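Local coordinates for protein TRAP dicarboxylate transporter, DctP subunit (Chromohalobacter salexigens, PDB 4P1L) that binds D-glucuronate in vitro and probably serves as the periplasmic solute-binding component of a TRAP transport system that takes solutes into the cytoplasm, at residues 134-139 with 241-246. Sequence-based numbering, arbitrary orientation.
Sequences NLIVLS and ASWEEL. With SO4 (sulfate ion), chain E.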
ATOM      1  N   ASN A 134       9.201   5.108  15.799  1.00 22.71           N
ATOM      2  CA  ASN A 134      10.482   4.415  15.595  1.00 24.69           C
ATOM      3  C   ASN A 134      10.742   3.927  14.186  1.00 21.50           C
ATOM      4  O   ASN A 134      11.581   3.053  13.988  1.00 19.69           O
ATOM      5  CB  ASN A 134      10.636   3.207  16.531  1.00 25.77           C
ATOM      6  CG  ASN A 134      11.073   3.581  17.919  1.00 38.45           C
ATOM      7  OD1 ASN A 134      11.405   4.730  18.207  1.00 35.44           O
ATOM      8  ND2 ASN A 134      11.104   2.583  18.795  1.00 45.00           N
ATOM      9  N   LEU A 135      10.051   4.491  13.207  1.00 18.52           N
ATOM     10  CA  LEU A 135      10.309   4.170  11.804  1.00 18.07           C
ATOM     11  C   LEU A 135      10.756   5.416  11.047  1.00 17.68           C
ATOM     12  O   LEU A 135      10.061   6.445  11.051  1.00 19.85           O
ATOM     13  CB  LEU A 135       9.054   3.574  11.162  1.00 17.10           C
ATOM     14  CG  LEU A 135       8.566   2.239  11.749  1.00 21.74           C
ATOM     15  CD1 LEU A 135       7.183   1.865  11.201  1.00 25.57           C
ATOM     16  CD2 LEU A 135       9.563   1.108  11.491  1.00 23.74           C
ATOM     17  N   ILE A 136      11.919   5.317  10.391  1.00 18.09           N
ATOM     18  CA  ILE A 136      12.479   6.443   9.673  1.00 18.83           C
ATOM     19  C   ILE A 136      12.213   6.275   8.173  1.00 17.00           C
ATOM     20  O   ILE A 136      12.761   5.379   7.539  1.00 17.16           O
ATOM     21  CB  ILE A 136      13.983   6.577   9.923  1.00 19.98           C
ATOM     22  CG1 ILE A 136      14.283   6.592  11.433  1.00 19.15           C
ATOM     23  CG2 ILE A 136      14.510   7.798   9.220  1.00 19.14           C
ATOM     24  CD1 ILE A 136      13.537   7.690  12.216  1.00 24.39           C
ATOM     25  N   VAL A 137      11.343   7.115   7.624  1.00 16.67           N
ATOM     26  CA  VAL A 137      10.955   6.994   6.211  1.00 16.07           C
ATOM     27  C   VAL A 137      11.984   7.673   5.340  1.00 18.18           C
ATOM     28  O   VAL A 137      12.316   8.851   5.552  1.00 19.61           O
ATOM     29  CB  VAL A 137       9.593   7.645   5.927  1.00 18.22           C
ATOM     30  CG1 VAL A 137       9.329   7.653   4.425  1.00 20.45           C
ATOM     31  CG2 VAL A 137       8.484   6.917   6.656  1.00 18.92           C
ATOM     32  N   LEU A 138      12.505   6.927   4.363  1.00 16.09           N
ATOM     33  CA  LEU A 138      13.522   7.438   3.474  1.00 20.21           C
ATOM     34  C   LEU A 138      12.965   7.816   2.099  1.00 21.15           C
ATOM     35  O   LEU A 138      13.505   8.680   1.424  1.00 19.93           O
ATOM     36  CB  LEU A 138      14.620   6.398   3.288  1.00 17.28           C
ATOM     37  CG  LEU A 138      15.315   5.935   4.572  1.00 24.78           C
ATOM     38  CD1 LEU A 138      16.494   5.056   4.221  1.00 26.58           C
ATOM     39  CD2 LEU A 138      15.756   7.131   5.392  1.00 25.04           C
ATOM     40  N   SER A 139      11.920   7.132   1.664  1.00 18.64           N
ATOM     41  CA  SER A 139      11.312   7.437   0.378  1.00 18.98           C
ATOM     42  C   SER A 139       9.955   6.773   0.281  1.00 15.57           C
ATOM     43  O   SER A 139       9.612   5.926   1.110  1.00 15.89           O
ATOM     44  CB  SER A 139      12.221   6.984  -0.755  1.00 21.81           C
ATOM     45  OG  SER A 139      12.383   5.580  -0.741  1.00 17.72           O
ATOM     46  N   ALA A 241      16.503   2.603  15.600  1.00 24.79           N
ATOM     47  CA  ALA A 241      17.708   2.109  16.271  1.00 28.40           C
ATOM     48  C   ALA A 241      18.840   1.880  15.269  1.00 27.73           C
ATOM     49  O   ALA A 241      19.988   2.269  15.502  1.00 27.44           O
ATOM     50  CB  ALA A 241      17.400   0.814  17.002  1.00 30.57           C
ATOM     51  N   SER A 242      18.511   1.247  14.150  1.00 26.85           N
ATOM     52  CA  SER A 242      19.524   0.941  13.139  1.00 22.45           C
ATOM     53  C   SER A 242      20.032   2.210  12.467  1.00 27.60           C
ATOM     54  O   SER A 242      21.204   2.333  12.133  1.00 25.84           O
ATOM     55  CB  SER A 242      18.955  -0.004  12.076  1.00 23.11           C
ATOM     56  OG  SER A 242      18.577  -1.231  12.663  1.00 27.17           O
ATOM     57  N   TRP A 243      19.124   3.152  12.267  1.00 19.38           N
ATOM     58  CA  TRP A 243      19.444   4.438  11.665  1.00 19.58           C
ATOM     59  C   TRP A 243      20.421   5.242  12.520  1.00 21.32           C
ATOM     60  O   TRP A 243      21.422   5.758  12.024  1.00 24.76           O
ATOM     61  CB  TRP A 243      18.128   5.214  11.478  1.00 20.14           C
ATOM     62  CG  TRP A 243      18.227   6.434  10.605  1.00 19.18           C
ATOM     63  CD1 TRP A 243      17.932   7.707  10.968  1.00 19.71           C
ATOM     64  CD2 TRP A 243      18.611   6.490   9.226  1.00 18.97           C
ATOM     65  NE1 TRP A 243      18.107   8.559   9.902  1.00 19.86           N
ATOM     66  CE2 TRP A 243      18.526   7.840   8.821  1.00 23.42           C
ATOM     67  CE3 TRP A 243      19.022   5.538   8.293  1.00 20.38           C
ATOM     68  CZ2 TRP A 243      18.865   8.268   7.526  1.00 21.98           C
ATOM     69  CZ3 TRP A 243      19.347   5.968   6.997  1.00 21.34           C
ATOM     70  CH2 TRP A 243      19.246   7.312   6.630  1.00 23.76           C
ATOM     71  N   GLU A 244      20.133   5.328  13.816  1.00 23.62           N
ATOM     72  CA  GLU A 244      20.924   6.144  14.725  1.00 26.59           C
ATOM     73  C   GLU A 244      22.340   5.615  14.927  1.00 27.55           C
ATOM     74  O   GLU A 244      23.252   6.387  15.223  1.00 32.59           O
ATOM     75  CB  GLU A 244      20.211   6.251  16.069  1.00 30.18           C
ATOM     76  CG  GLU A 244      18.944   7.082  15.970  1.00 38.06           C
ATOM     77  CD  GLU A 244      18.276   7.303  17.311  1.00 44.87           C
ATOM     78  OE1 GLU A 244      18.438   6.457  18.226  1.00 46.62           O
ATOM     79  OE2 GLU A 244      17.584   8.336  17.430  1.00 47.87           O
ATOM     80  N   GLU A 245      22.527   4.306  14.753  1.00 25.67           N
ATOM     81  CA  GLU A 245      23.842   3.695  14.967  1.00 30.21           C
ATOM     82  C   GLU A 245      24.854   4.150  13.927  1.00 24.09           C
ATOM     83  O   GLU A 245      26.048   4.109  14.175  1.00 25.91           O
ATOM     84  CB  GLU A 245      23.740   2.177  14.890  1.00 32.66           C
ATOM     85  CG  GLU A 245      23.108   1.530  16.087  1.00 35.86           C
ATOM     86  CD  GLU A 245      22.856   0.055  15.857  1.00 41.78           C
ATOM     87  OE1 GLU A 245      22.624  -0.349  14.688  1.00 42.28           O
ATOM     88  OE2 GLU A 245      22.893  -0.702  16.851  1.00 51.63           O
ATOM     89  N   LEU A 246      24.372   4.576  12.763  1.00 27.71           N
ATOM     90  CA  LEU A 246      25.237   4.873  11.625  1.00 23.67           C
ATOM     91  C   LEU A 246      26.045   6.163  11.821  1.00 25.33           C
ATOM     92  O   LEU A 246      25.738   6.964  12.691  1.00 26.89           O
ATOM     93  CB  LEU A 246      24.391   5.042  10.372  1.00 24.42           C
ATOM     94  CG  LEU A 246      23.522   3.856   9.925  1.00 25.81           C
ATOM     95  CD1 LEU A 246      22.596   4.307   8.789  1.00 25.49           C
ATOM     96  CD2 LEU A 246      24.395   2.702   9.494  1.00 34.60           C
TER
HETATM   97  S   SO4 E 403      18.563  12.359   9.264  0.82 39.58           S
HETATM   98  O1  SO4 E 403      18.997  12.120   7.893  0.82 35.33           O
HETATM   99  O2  SO4 E 403      17.975  13.688   9.357  0.82 44.97           O
HETATM  100  O3  SO4 E 403      17.559  11.391   9.713  0.82 35.68           O
HETATM  101  O4  SO4 E 403      19.715  12.236  10.156  0.82 40.59           O
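Ile136 and Leu138 pack against one face of the Trp243 indole, where the short helix 240-245 meets the edge strand 135-141 of the five-stranded mixed sheet of this family 7 solute-binding protein. Two CH-pi contacts carry the packing. CG2 of Ile136 sits over the five-membered ring of Trp243, 3.9 Å from its centroid and 15° off the normal. CD2 of Leu138 lies over the six-membered ring of Trp243, displaced toward its rim near CH2, 4.1 Å from the centroid. Ile136 CG1 also reaches Trp243 CD1 at 3.8 Å. The indole gets there because Trp243 CG is anti to the backbone N (chi1 -167°), which extends the ring from the helix across both strand side chains. At the indole edge, Trp243 NE1 donates to O3 of a sulfate in the ring plane at 2.9 Å, nearly straight at 172°. With an alanine at Trp243, the methyl groups of Ile136 and Leu138 would probably lose their aromatic cover, leaving a gap between helix and strand.

Further out, strand 234-239, which leads directly into the helix, pairs antiparallel with 135-141. Its Val238 touches both Leu138 and Trp243. A classic beta bulge places Leu138 and Ser139 opposite Leu236. Leu138 also packs on Ile254 and Ala258 of helix 248-282. From that helix, Arg255 NH2 also hydrogen-bonds the sulfate, an ion probably from the crystallisation liquor.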